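Local structure of ATP grasp ligase (Microcystis aeruginosa MRC, 5IG9) at residues R217-G222 with F311-A316; F111-I116 with A318-N323; K152-E157 with T161-K166; K264-L269 with Y290-I295. The protein is an ATP-grasp ligase, the product of mdnC, and probably uses ATP to close side-chain ester links in a microviridin precursor peptide. All coordinates share one frame; numbering follows the deposited sequence.

Interaction 1 (R217-G222 with F311-A316); sequences RITIVG and FPISQA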
loop_
_atom_site.group_PDB
_atom_site.type_symbol
_atom_site.label_atom_id
_atom_site.label_comp_id
_atom_site.label_asym_id
_atom_site.label_seq_id
_atom_site.Cartn_x
_atom_site.Cartn_y
_atom_site.Cartn_z
ATOM N N ARG A 217 9.821 -24.488 -1.459
ATOM C CA ARG A 217 9.668 -23.346 -0.561
ATOM C C ARG A 217 11.050 -22.760 -0.325
ATOM O O ARG A 217 11.882 -23.373 0.346
ATOM C CB ARG A 217 9.011 -23.755 0.754
ATOM C CG ARG A 217 8.780 -22.598 1.714
ATOM C CD ARG A 217 7.717 -21.636 1.198
ATOM N NE ARG A 217 7.377 -20.615 2.187
ATOM C CZ ARG A 217 6.345 -19.785 2.079
ATOM N NH1 ARG A 217 5.546 -19.853 1.023
ATOM N NH2 ARG A 217 6.109 -18.888 3.027
ATOM N N ILE A 218 11.286 -21.574 -0.868
ATOM C CA ILE A 218 12.605 -20.953 -0.884
ATOM C C ILE A 218 12.562 -19.704 -0.019
ATOM O O ILE A 218 11.829 -18.756 -0.321
ATOM C CB ILE A 218 13.044 -20.623 -2.316
ATOM C CG1 ILE A 218 12.943 -21.879 -3.180
ATOM C CG2 ILE A 218 14.450 -20.050 -2.328
ATOM C CD1 ILE A 218 13.057 -21.614 -4.650
ATOM N N THR A 219 13.348 -19.701 1.051
ATOM C CA THR A 219 13.447 -18.573 1.966
ATOM C C THR A 219 14.833 -17.959 1.827
ATOM O O THR A 219 15.841 -18.650 2.003
ATOM C CB THR A 219 13.193 -19.009 3.408
ATOM O OG1 THR A 219 11.958 -19.726 3.479
ATOM C CG2 THR A 219 13.113 -17.801 4.313
ATOM N N ILE A 220 14.881 -16.670 1.506
ATOM C CA ILE A 220 16.130 -15.962 1.266
ATOM C C ILE A 220 16.301 -14.906 2.345
ATOM O O ILE A 220 15.384 -14.114 2.592
ATOM C CB ILE A 220 16.155 -15.321 -0.133
ATOM C CG1 ILE A 220 16.084 -16.408 -1.210
ATOM C CG2 ILE A 220 17.399 -14.462 -0.300
ATOM C CD1 ILE A 220 15.977 -15.867 -2.614
ATOM N N VAL A 221 17.470 -14.896 2.983
ATOM C CA VAL A 221 17.824 -13.887 3.976
ATOM C C VAL A 221 19.132 -13.250 3.523
ATOM O O VAL A 221 20.205 -13.855 3.662
ATOM C CB VAL A 221 17.969 -14.476 5.385
ATOM C CG1 VAL A 221 18.143 -13.364 6.401
ATOM C CG2 VAL A 221 16.772 -15.347 5.729
ATOM N N GLY A 222 19.051 -12.030 2.996
ATOM C CA GLY A 222 20.217 -11.391 2.418
ATOM C C GLY A 222 20.587 -12.044 1.104
ATOM O O GLY A 222 19.937 -11.809 0.082
ATOM N N PHE A 311 15.211 -25.844 9.458
ATOM C CA PHE A 311 16.127 -24.826 8.961
ATOM C C PHE A 311 16.391 -23.761 10.021
ATOM O O PHE A 311 15.477 -23.364 10.749
ATOM C CB PHE A 311 15.565 -24.174 7.697
ATOM C CG PHE A 311 15.956 -24.872 6.427
ATOM C CD1 PHE A 311 17.275 -25.216 6.186
ATOM C CD2 PHE A 311 15.003 -25.185 5.472
ATOM C CE1 PHE A 311 17.638 -25.858 5.018
ATOM C CE2 PHE A 311 15.358 -25.827 4.302
ATOM C CZ PHE A 311 16.677 -26.165 4.074
ATOM N N PRO A 312 17.697 -23.292 10.095
ATOM C CA PRO A 312 17.910 -22.265 11.123
ATOM C C PRO A 312 17.794 -20.871 10.518
ATOM O O PRO A 312 18.797 -20.171 10.369
ATOM C CB PRO A 312 19.341 -22.530 11.576
ATOM C CG PRO A 312 20.051 -22.906 10.325
ATOM C CD PRO A 312 19.037 -23.506 9.386
ATOM N N ILE A 313 16.573 -20.480 10.173
ATOM C CA ILE A 313 16.323 -19.178 9.569
ATOM C C ILE A 313 16.275 -18.042 10.585
ATOM O O ILE A 313 16.764 -16.946 10.316
ATOM C CB ILE A 313 15.016 -19.181 8.752
ATOM C CG1 ILE A 313 15.091 -20.219 7.631
ATOM C CG2 ILE A 313 14.741 -17.797 8.184
ATOM C CD1 ILE A 313 13.774 -20.907 7.347
ATOM N N SER A 314 15.687 -18.297 11.749
ATOM C CA SER A 314 15.590 -17.259 12.771
ATOM C C SER A 314 16.966 -16.751 13.174
ATOM O O SER A 314 17.124 -15.567 13.498
ATOM C CB SER A 314 14.839 -17.792 13.990
ATOM O OG SER A 314 15.601 -18.781 14.661
ATOM N N GLN A 315 17.975 -17.624 13.156
ATOM C CA GLN A 315 19.342 -17.183 13.406
ATOM C C GLN A 315 19.823 -16.244 12.306
ATOM O O GLN A 315 20.443 -15.212 12.582
ATOM C CB GLN A 315 20.266 -18.394 13.526
ATOM C CG GLN A 315 21.702 -18.047 13.868
ATOM C CD GLN A 315 21.829 -17.358 15.213
ATOM O OE1 GLN A 315 21.178 -17.743 16.186
ATOM N NE2 GLN A 315 22.667 -16.329 15.273
ATOM N N ALA A 316 19.542 -16.585 11.046
ATOM C CA ALA A 316 19.999 -15.749 9.940
ATOM C C ALA A 316 19.311 -14.392 9.954
ATOM O O ALA A 316 19.929 -13.370 9.633
ATOM C CB ALA A 316 19.760 -16.455 8.605
#
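Methyl-to-methyl packing makes up most of the contact between Thr-219 and Val-221 of the strand and Ile-313 and Ala-316 of the helix. Thr-219 and Val-221 lie two apart on the strand, so both face the helix and touch one methyl, CG2 of Ile-313. Val-221 CG2 stands 4.0 Å from that Ile-313 CG2, and Thr-219 CG2 lies 4.2 Å from it, the threonine side chain meeting the isoleucine at about a right angle. The other valine branch serves the next turn of the helix: with CG1 anti to the backbone N (chi1 -172°), Val-221 CG1 comes within 4.1 Å of Ala-316 CB.

The remaining close approach is of a methyl to a polar atom. Val-221 CG1 lies 3.7 Å from Ala-316 O, a van der Waals touch, and no hydrogen bond crosses between the segments. All four touching residues are buried, which makes this a small piece of hydrophobic core.

Within the antiparallel sheet, strand 214-221 is flanked by strands 224-231 and 277-284, and its backbone pairs with both. Arg-217 bridges to Asp-281 on the latter. Leu-304 of helix 302-305 packs against Thr-219, beside the helix 313-323, while Ile-218 and Ile-220 point to the other face of the sheet, where they meet Leu-266 of helix 260-273.

Interaction 2 (F111-I116 with A318-N323); sequences FHLDPI and AEILVN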
loop_
_atom_site.group_PDB
_atom_site.type_symbol
_atom_site.label_atom_id
_atom_site.label_comp_id
_atom_site.label_asym_id
_atom_site.label_seq_id
_atom_site.Cartn_x
_atom_site.Cartn_y
_atom_site.Cartn_z
ATOM N N PHE A 111 18.649 0.085 9.625
ATOM C CA PHE A 111 18.433 -1.006 8.686
ATOM C C PHE A 111 17.015 -1.548 8.816
ATOM O O PHE A 111 16.560 -1.861 9.922
ATOM C CB PHE A 111 19.455 -2.119 8.920
ATOM C CG PHE A 111 19.301 -3.282 7.989
ATOM C CD1 PHE A 111 19.691 -3.181 6.663
ATOM C CD2 PHE A 111 18.770 -4.477 8.438
ATOM C CE1 PHE A 111 19.549 -4.253 5.801
ATOM C CE2 PHE A 111 18.628 -5.554 7.583
ATOM C CZ PHE A 111 19.016 -5.441 6.262
ATOM N N HIS A 112 16.321 -1.664 7.686
ATOM C CA HIS A 112 14.957 -2.170 7.648
ATOM C C HIS A 112 14.916 -3.524 6.947
ATOM O O HIS A 112 15.570 -3.722 5.917
ATOM C CB HIS A 112 14.024 -1.191 6.936
ATOM C CG HIS A 112 13.767 0.067 7.705
ATOM N ND1 HIS A 112 12.610 0.276 8.423
ATOM C CD2 HIS A 112 14.515 1.183 7.865
ATOM C CE1 HIS A 112 12.657 1.467 8.994
ATOM N NE2 HIS A 112 13.802 2.039 8.670
ATOM N N LEU A 113 14.138 -4.447 7.505
ATOM C CA LEU A 113 13.952 -5.765 6.910
ATOM C C LEU A 113 12.470 -6.135 6.856
ATOM O O LEU A 113 11.963 -6.801 7.759
ATOM C CB LEU A 113 14.723 -6.828 7.696
ATOM C CG LEU A 113 14.754 -8.250 7.132
ATOM C CD1 LEU A 113 15.820 -8.378 6.058
ATOM C CD2 LEU A 113 14.964 -9.267 8.238
ATOM N N ASP A 114 11.771 -5.695 5.810
ATOM C CA ASP A 114 12.333 -4.847 4.764
ATOM C C ASP A 114 11.667 -3.473 4.792
ATOM O O ASP A 114 10.655 -3.299 5.471
ATOM C CB ASP A 114 12.151 -5.502 3.392
ATOM C CG ASP A 114 13.117 -6.643 3.162
ATOM O OD1 ASP A 114 14.328 -6.370 3.020
ATOM O OD2 ASP A 114 12.665 -7.807 3.114
ATOM N N PRO A 115 12.230 -2.495 4.080
ATOM C CA PRO A 115 11.577 -1.184 4.005
ATOM C C PRO A 115 10.165 -1.285 3.451
ATOM O O PRO A 115 9.859 -2.131 2.609
ATOM C CB PRO A 115 12.488 -0.388 3.069
ATOM C CG PRO A 115 13.823 -0.996 3.262
ATOM C CD PRO A 115 13.579 -2.462 3.484
ATOM N N ILE A 116 9.300 -0.393 3.936
ATOM C CA ILE A 116 7.901 -0.415 3.520
ATOM C C ILE A 116 7.778 -0.177 2.021
ATOM O O ILE A 116 6.986 -0.839 1.338
ATOM C CB ILE A 116 7.089 0.613 4.327
ATOM C CG1 ILE A 116 7.005 0.186 5.790
ATOM C CG2 ILE A 116 5.703 0.772 3.742
ATOM C CD1 ILE A 116 6.098 1.055 6.622
ATOM N N ALA A 318 18.065 -12.820 12.692
ATOM C CA ALA A 318 18.621 -12.067 13.810
ATOM C C ALA A 318 20.015 -11.540 13.488
ATOM O O ALA A 318 20.393 -10.454 13.940
ATOM C CB ALA A 318 18.653 -12.938 15.064
ATOM N N GLU A 319 20.793 -12.289 12.702
ATOM C CA GLU A 319 22.135 -11.830 12.354
ATOM C C GLU A 319 22.083 -10.615 11.436
ATOM O O GLU A 319 22.744 -9.605 11.692
ATOM C CB GLU A 319 22.940 -12.966 11.718
ATOM C CG GLU A 319 23.386 -14.031 12.716
ATOM C CD GLU A 319 24.173 -15.163 12.073
ATOM O OE1 GLU A 319 24.423 -15.095 10.850
ATOM O OE2 GLU A 319 24.540 -16.121 12.788
ATOM N N ILE A 320 21.293 -10.684 10.364
ATOM C CA ILE A 320 21.239 -9.554 9.439
ATOM C C ILE A 320 20.577 -8.350 10.101
ATOM O O ILE A 320 20.820 -7.203 9.706
ATOM C CB ILE A 320 20.529 -9.953 8.129
ATOM C CG1 ILE A 320 20.826 -8.938 7.025
ATOM C CG2 ILE A 320 19.028 -10.057 8.333
ATOM C CD1 ILE A 320 20.205 -9.291 5.699
ATOM N N LEU A 321 19.751 -8.580 11.122
ATOM C CA LEU A 321 19.122 -7.464 11.821
ATOM C C LEU A 321 20.135 -6.721 12.683
ATOM O O LEU A 321 20.180 -5.484 12.677
ATOM C CB LEU A 321 17.951 -7.965 12.666
ATOM C CG LEU A 321 16.616 -8.151 11.940
ATOM C CD1 LEU A 321 15.548 -8.659 12.895
ATOM C CD2 LEU A 321 16.170 -6.852 11.282
ATOM N N VAL A 322 20.970 -7.458 13.420
ATOM C CA VAL A 322 21.947 -6.818 14.294
ATOM C C VAL A 322 23.274 -6.519 13.601
ATOM O O VAL A 322 24.038 -5.674 14.090
ATOM C CB VAL A 322 22.192 -7.677 15.547
ATOM C CG1 VAL A 322 20.867 -8.096 16.166
ATOM C CG2 VAL A 322 23.042 -8.886 15.216
ATOM N N ASN A 323 23.573 -7.182 12.481
ATOM C CA ASN A 323 24.787 -6.910 11.718
ATOM C C ASN A 323 24.561 -5.945 10.565
ATOM O O ASN A 323 25.530 -5.588 9.885
ATOM C CB ASN A 323 25.379 -8.210 11.160
ATOM C CG ASN A 323 26.361 -8.862 12.110
ATOM O OD1 ASN A 323 25.988 -9.703 12.929
ATOM N ND2 ASN A 323 27.628 -8.478 12.005
#
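The carbonyl oxygen of Ile-320 is met by two carbons of one ring: Phe-111 CE2 is 3.5 Å from Ile-320 O, and Phe-111 CD2 lies 3.6 Å from the same oxygen. Phe-111 reaches across to the helix, at about a right angle to the Ile-320 side chain, because its chi1 of -180° turns CG away from the backbone N, and its CZ ends 4.0 Å from Ile-320 CG1. Were an alanine to stand here, the Ile-320 side chain and carbonyl would probably lose their aromatic cover and a gap would open at this end of the strand.

Strand 111-113 is an edge strand of the four-stranded parallel sheet in the Rossmann-like pre-ATP-grasp domain, and helix 313-323, near the end of the chain, returns to pack on it. The strand and helix segments run nearly antiparallel, at 157°, with axes 8.7 Å apart.

Two residues along, Leu-113 fits against both Ile-320 and Leu-321. Its CB lies 3.9 Å from Leu-321 CD2, while its own CD2 reaches Ile-320 CG2 at 4.1 Å. Trp-71 of the adjoining strand touches Leu-113 and Leu-321 alike, and Ile-22 of helix 14-23 packs on Leu-321.

Interaction 3 (K152-E157 with T161-K166); sequences KQFAQE and TGIVTK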
loop_
_atom_site.group_PDB
_atom_site.type_symbol
_atom_site.label_atom_id
_atom_site.label_comp_id
_atom_site.label_asym_id
_atom_site.label_seq_id
_atom_site.Cartn_x
_atom_site.Cartn_y
_atom_site.Cartn_z
ATOM N N LYS A 152 -13.311 -17.542 -20.546
ATOM C CA LYS A 152 -13.646 -18.747 -21.303
ATOM C C LYS A 152 -12.539 -19.093 -22.289
ATOM O O LYS A 152 -12.114 -20.250 -22.392
ATOM C CB LYS A 152 -14.970 -18.558 -22.045
ATOM C CG LYS A 152 -16.188 -18.389 -21.157
ATOM C CD LYS A 152 -16.507 -19.654 -20.373
ATOM C CE LYS A 152 -16.757 -20.848 -21.287
ATOM N NZ LYS A 152 -15.537 -21.684 -21.456
ATOM N N GLN A 153 -12.055 -18.089 -23.020
ATOM C CA GLN A 153 -10.957 -18.299 -23.953
ATOM C C GLN A 153 -9.702 -18.777 -23.232
ATOM O O GLN A 153 -8.943 -19.595 -23.764
ATOM C CB GLN A 153 -10.686 -17.001 -24.710
ATOM C CG GLN A 153 -10.216 -17.189 -26.131
ATOM C CD GLN A 153 -10.363 -15.923 -26.947
ATOM O OE1 GLN A 153 -11.477 -15.474 -27.225
ATOM N NE2 GLN A 153 -9.237 -15.331 -27.328
ATOM N N PHE A 154 -9.473 -18.284 -22.010
ATOM C CA PHE A 154 -8.286 -18.671 -21.252
ATOM C C PHE A 154 -8.391 -20.109 -20.756
ATOM O O PHE A 154 -7.422 -20.873 -20.838
ATOM C CB PHE A 154 -8.079 -17.709 -20.080
ATOM C CG PHE A 154 -6.786 -17.915 -19.336
ATOM C CD1 PHE A 154 -5.599 -17.400 -19.828
ATOM C CD2 PHE A 154 -6.763 -18.609 -18.139
ATOM C CE1 PHE A 154 -4.413 -17.582 -19.148
ATOM C CE2 PHE A 154 -5.579 -18.793 -17.455
ATOM C CZ PHE A 154 -4.404 -18.279 -17.960
ATOM N N ALA A 155 -9.559 -20.497 -20.241
ATOM C CA ALA A 155 -9.724 -21.862 -19.751
ATOM C C ALA A 155 -9.726 -22.872 -20.891
ATOM O O ALA A 155 -9.390 -24.043 -20.680
ATOM C CB ALA A 155 -11.014 -21.980 -18.940
ATOM N N GLN A 156 -10.088 -22.440 -22.100
ATOM C CA GLN A 156 -10.138 -23.364 -23.229
ATOM C C GLN A 156 -8.744 -23.717 -23.731
ATOM O O GLN A 156 -8.473 -24.881 -24.049
ATOM C CB GLN A 156 -10.983 -22.775 -24.358
ATOM C CG GLN A 156 -12.480 -22.968 -24.191
ATOM C CD GLN A 156 -13.275 -22.270 -25.282
ATOM O OE1 GLN A 156 -12.742 -21.435 -26.016
ATOM N NE2 GLN A 156 -14.553 -22.607 -25.391
ATOM N N GLU A 157 -7.843 -22.737 -23.817
ATOM C CA GLU A 157 -6.524 -23.045 -24.362
ATOM C C GLU A 157 -5.694 -23.882 -23.395
ATOM O O GLU A 157 -4.755 -24.562 -23.817
ATOM C CB GLU A 157 -5.787 -21.759 -24.730
ATOM C CG GLU A 157 -5.371 -20.922 -23.541
ATOM C CD GLU A 157 -4.668 -19.635 -23.942
ATOM O OE1 GLU A 157 -5.037 -19.050 -24.982
ATOM O OE2 GLU A 157 -3.741 -19.209 -23.213
ATOM N N THR A 161 -4.609 -29.467 -19.139
ATOM C CA THR A 161 -4.166 -29.479 -17.751
ATOM C C THR A 161 -5.114 -28.739 -16.816
ATOM O O THR A 161 -5.030 -28.928 -15.597
ATOM C CB THR A 161 -2.768 -28.863 -17.630
ATOM O OG1 THR A 161 -2.824 -27.480 -17.987
ATOM C CG2 THR A 161 -1.787 -29.572 -18.545
ATOM N N GLY A 162 -6.009 -27.911 -17.350
ATOM C CA GLY A 162 -6.937 -27.159 -16.537
ATOM C C GLY A 162 -6.352 -25.839 -16.073
ATOM O O GLY A 162 -5.186 -25.517 -16.300
ATOM N N ILE A 163 -7.197 -25.048 -15.418
ATOM C CA ILE A 163 -6.759 -23.810 -14.790
ATOM C C ILE A 163 -7.310 -23.757 -13.374
ATOM O O ILE A 163 -8.280 -24.436 -13.029
ATOM C CB ILE A 163 -7.190 -22.552 -15.572
ATOM C CG1 ILE A 163 -8.708 -22.405 -15.532
ATOM C CG2 ILE A 163 -6.676 -22.602 -17.006
ATOM C CD1 ILE A 163 -9.191 -21.034 -15.910
ATOM N N VAL A 164 -6.667 -22.942 -12.547
ATOM C CA VAL A 164 -7.155 -22.653 -11.212
ATOM C C VAL A 164 -7.565 -21.186 -11.159
ATOM O O VAL A 164 -7.387 -20.428 -12.114
ATOM C CB VAL A 164 -6.114 -22.981 -10.124
ATOM C CG1 VAL A 164 -5.867 -24.481 -10.057
ATOM C CG2 VAL A 164 -4.816 -22.228 -10.385
ATOM N N THR A 165 -8.134 -20.792 -10.027
ATOM C CA THR A 165 -8.430 -19.396 -9.753
ATOM C C THR A 165 -8.006 -19.066 -8.330
ATOM O O THR A 165 -7.945 -19.941 -7.460
ATOM C CB THR A 165 -9.917 -19.068 -9.944
ATOM O OG1 THR A 165 -10.091 -17.648 -9.952
ATOM C CG2 THR A 165 -10.750 -19.661 -8.821
ATOM N N LYS A 166 -7.698 -17.792 -8.107
ATOM C CA LYS A 166 -7.286 -17.334 -6.790
ATOM C C LYS A 166 -7.526 -15.836 -6.701
ATOM O O LYS A 166 -7.694 -15.150 -7.713
ATOM C CB LYS A 166 -5.821 -17.670 -6.506
ATOM C CG LYS A 166 -4.824 -16.973 -7.423
ATOM C CD LYS A 166 -3.420 -17.537 -7.221
ATOM C CE LYS A 166 -2.379 -16.789 -8.044
ATOM N NZ LYS A 166 -2.143 -15.398 -7.557
#
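Ile-163 meets Phe-154 and Ala-155 of the helix, and the chain approaches it through Thr-161, whose OG1 bonds to Asn-209 O. Gly-162 has phi 87° and psi 174°, angles at which a side chain would run into the carbonyl O of Thr-161.

Ile-163 divides its two branches unevenly: CG2 meets the ring alone, while CD1 meets the alanine and also the ring. CG1 sits between the backbone N and the carbonyl carbon (chi1 67°) and carries CD1 to the alanine, where Ile-163 CD1 lies 3.7 Å from Ala-155 CB. The other branch turns to the ring, Ile-163 CG2 coming within 4.0 Å of Phe-154 CE2. Ile-163 CD1 lies 4.1 Å from Phe-154 CD2. With an alanine in place of this isoleucine, Ala-155 and the CD2 and CE2 atoms of Phe-154 would probably lose their apolar partner, and a gap would open between helix and strand.

Helix 148-157 thus folds back, through a short connection, onto an inner strand of a four-stranded antiparallel sheet, a helix-on-sheet layer consistent with the smaller lobe of an ATP-grasp ligase. Beyond Ile-163 the strand is held by its neighbours: Val-164 and Lys-166 pair through their backbones with Gln-207 and Thr-205, and Thr-165 with Ser-186.

Interaction 4 (K264-L269 with Y290-I295); sequences KQLLEL and YIFLEI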
loop_
_atom_site.group_PDB
_atom_site.type_symbol
_atom_site.label_atom_id
_atom_site.label_comp_id
_atom_site.label_asym_id
_atom_site.label_seq_id
_atom_site.Cartn_x
_atom_site.Cartn_y
_atom_site.Cartn_z
ATOM N N LYS A 264 20.807 -17.705 -8.857
ATOM C CA LYS A 264 21.248 -16.372 -9.250
ATOM C C LYS A 264 20.095 -15.543 -9.803
ATOM O O LYS A 264 20.099 -14.315 -9.672
ATOM C CB LYS A 264 22.387 -16.468 -10.267
ATOM C CG LYS A 264 21.967 -16.341 -11.723
ATOM C CD LYS A 264 22.503 -15.056 -12.341
ATOM C CE LYS A 264 22.083 -14.910 -13.798
ATOM N NZ LYS A 264 22.680 -13.690 -14.409
ATOM N N GLN A 265 19.096 -16.190 -10.407
ATOM C CA GLN A 265 17.946 -15.448 -10.914
ATOM C C GLN A 265 17.050 -14.979 -9.775
ATOM O O GLN A 265 16.512 -13.868 -9.818
ATOM C CB GLN A 265 17.155 -16.305 -11.904
ATOM C CG GLN A 265 17.842 -16.505 -13.251
ATOM C CD GLN A 265 17.107 -17.489 -14.141
ATOM O OE1 GLN A 265 16.847 -18.625 -13.747
ATOM N NE2 GLN A 265 16.763 -17.054 -15.346
ATOM N N LEU A 266 16.878 -15.810 -8.745
ATOM C CA LEU A 266 16.093 -15.389 -7.591
ATOM C C LEU A 266 16.789 -14.270 -6.830
ATOM O O LEU A 266 16.124 -13.394 -6.268
ATOM C CB LEU A 266 15.826 -16.577 -6.669
ATOM C CG LEU A 266 14.940 -17.681 -7.241
ATOM C CD1 LEU A 266 14.787 -18.787 -6.218
ATOM C CD2 LEU A 266 13.586 -17.134 -7.658
ATOM N N LEU A 267 18.121 -14.276 -6.802
ATOM C CA LEU A 267 18.841 -13.174 -6.176
ATOM C C LEU A 267 18.663 -11.883 -6.963
ATOM O O LEU A 267 18.537 -10.806 -6.372
ATOM C CB LEU A 267 20.321 -13.519 -6.033
ATOM C CG LEU A 267 20.672 -14.488 -4.907
ATOM C CD1 LEU A 267 22.173 -14.691 -4.862
ATOM C CD2 LEU A 267 20.152 -13.984 -3.567
ATOM N N GLU A 268 18.647 -11.965 -8.296
ATOM C CA GLU A 268 18.361 -10.770 -9.082
ATOM C C GLU A 268 16.929 -10.308 -8.877
ATOM O O GLU A 268 16.643 -9.109 -8.978
ATOM C CB GLU A 268 18.620 -11.022 -10.566
ATOM C CG GLU A 268 20.054 -11.368 -10.898
ATOM C CD GLU A 268 20.522 -10.725 -12.188
ATOM O OE1 GLU A 268 20.157 -9.554 -12.440
ATOM O OE2 GLU A 268 21.252 -11.390 -12.954
ATOM N N LEU A 269 16.017 -11.239 -8.596
ATOM C CA LEU A 269 14.643 -10.864 -8.288
ATOM C C LEU A 269 14.570 -10.117 -6.963
ATOM O O LEU A 269 13.864 -9.110 -6.846
ATOM C CB LEU A 269 13.758 -12.109 -8.261
ATOM C CG LEU A 269 12.248 -11.882 -8.261
ATOM C CD1 LEU A 269 11.789 -11.305 -9.590
ATOM C CD2 LEU A 269 11.535 -13.185 -7.962
ATOM N N TYR A 290 11.609 -25.544 -13.934
ATOM C CA TYR A 290 11.377 -24.751 -12.734
ATOM C C TYR A 290 10.484 -23.565 -13.078
ATOM O O TYR A 290 10.854 -22.720 -13.898
ATOM C CB TYR A 290 12.697 -24.275 -12.126
ATOM C CG TYR A 290 13.562 -25.384 -11.560
ATOM C CD1 TYR A 290 14.402 -26.120 -12.383
ATOM C CD2 TYR A 290 13.541 -25.690 -10.203
ATOM C CE1 TYR A 290 15.195 -27.133 -11.876
ATOM C CE2 TYR A 290 14.332 -26.702 -9.687
ATOM C CZ TYR A 290 15.157 -27.419 -10.527
ATOM O OH TYR A 290 15.948 -28.427 -10.020
ATOM N N ILE A 291 9.316 -23.506 -12.443
ATOM C CA ILE A 291 8.326 -22.463 -12.681
ATOM C C ILE A 291 8.246 -21.580 -11.445
ATOM O O ILE A 291 8.034 -22.077 -10.334
ATOM C CB ILE A 291 6.947 -23.058 -13.018
ATOM C CG1 ILE A 291 6.947 -23.676 -14.418
ATOM C CG2 ILE A 291 5.859 -22.001 -12.901
ATOM C CD1 ILE A 291 7.398 -25.119 -14.464
ATOM N N PHE A 292 8.422 -20.276 -11.639
ATOM C CA PHE A 292 8.261 -19.315 -10.556
ATOM C C PHE A 292 6.780 -19.026 -10.337
ATOM O O PHE A 292 6.048 -18.735 -11.287
ATOM C CB PHE A 292 9.006 -18.018 -10.874
ATOM C CG PHE A 292 8.716 -16.900 -9.909
ATOM C CD1 PHE A 292 9.406 -16.809 -8.711
ATOM C CD2 PHE A 292 7.755 -15.942 -10.196
ATOM C CE1 PHE A 292 9.142 -15.785 -7.817
ATOM C CE2 PHE A 292 7.487 -14.915 -9.305
ATOM C CZ PHE A 292 8.183 -14.838 -8.116
ATOM N N LEU A 293 6.343 -19.086 -9.080
ATOM C CA LEU A 293 4.957 -18.802 -8.731
ATOM C C LEU A 293 4.797 -17.453 -8.043
ATOM O O LEU A 293 4.059 -16.592 -8.534
ATOM C CB LEU A 293 4.388 -19.915 -7.842
ATOM C CG LEU A 293 4.186 -21.295 -8.469
ATOM C CD1 LEU A 293 3.503 -22.224 -7.480
ATOM C CD2 LEU A 293 3.391 -21.199 -9.763
ATOM N N GLU A 294 5.477 -17.239 -6.919
ATOM C CA GLU A 294 5.194 -16.085 -6.079
ATOM C C GLU A 294 6.346 -15.852 -5.111
ATOM O O GLU A 294 6.967 -16.802 -4.634
ATOM C CB GLU A 294 3.887 -16.295 -5.303
ATOM C CG GLU A 294 3.584 -15.246 -4.244
ATOM C CD GLU A 294 2.318 -15.564 -3.476
ATOM O OE1 GLU A 294 1.444 -16.254 -4.042
ATOM O OE2 GLU A 294 2.201 -15.136 -2.307
ATOM N N ILE A 295 6.623 -14.583 -4.831
ATOM C CA ILE A 295 7.483 -14.186 -3.725
ATOM C C ILE A 295 6.646 -13.368 -2.750
ATOM O O ILE A 295 5.998 -12.389 -3.143
ATOM C CB ILE A 295 8.716 -13.391 -4.196
ATOM C CG1 ILE A 295 9.432 -12.763 -3.000
ATOM C CG2 ILE A 295 8.329 -12.329 -5.207
ATOM C CD1 ILE A 295 10.628 -11.925 -3.389
#
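Apolar packing of Leu-266 and Leu-269 on Phe-292 and Ile-295 lays helix 260-273 against an antiparallel sheet, as a helix layer on the antiparallel sheet of the ATP-grasp fold. Strand 290-296 is an edge strand of that sheet and pairs with 277-284, the strand that follows the helix. The helix and strand segments run in roughly the same direction, at 37°, with their axes 11.6 Å apart, and long side chains fill the interval between them.

Leu-269 and Phe-292 reach out from opposite directions and meet midway. In both side chains CG points away from the backbone N, chi1 -167° for the leucine and 171° for the phenylalanine, which extends both across the layer. Leu-269 CD2 thereby comes to 3.5 Å from Phe-292 CE1, with Phe-292 CZ the next ring atom. One turn earlier, Leu-266 CD2 lies 4.3 Å from Phe-292 CD1.

Phe-292 and Ile-295 are three apart, a spacing that would put them on different faces of a regular strand. Leu-293 and Glu-294 both stand opposite Asp-281 in a classic beta bulge, which brings Ile-295 round to the helix side while Glu-294 points away. Ala-132 and Leu-129 of helix 125-134 also pack on Phe-292.

On the helix, Lys-264 NZ bridges to Glu-268 OE2 one turn on. At the far end of the contact, Ile-295 CG2 sits in the plane of the Phe-292 ring, at its edge, and 4.3 Å from Leu-269 CD2, while Glu-294 N lies 3.8 Å above one ring face.

Interactions 1, 2 and 4 form a continuous body, whereas interaction 3 lies apart. Helix 313-323 serves both interaction 1 and interaction 2, whose centres are about 13 Å apart, and Val-221 CG1 touches Ile-320 CG2 at 3.9 Å, so that one helix bears on the antiparallel sheet and on strand 111-113 of the pre-ATP-grasp domain. Interactions 1 and 4 use opposite faces of that sheet: Ile-218 CD1 packs 3.7 Å from Leu-266 CD1. Along the chain, interaction 4 is nested within the loop closed by interaction 1, itself nested within that of interaction 2. Interaction 3 is a local contact, its centre about 40 Å from that of interaction 2, although its nearest atoms come within about 5 Å of interaction 4.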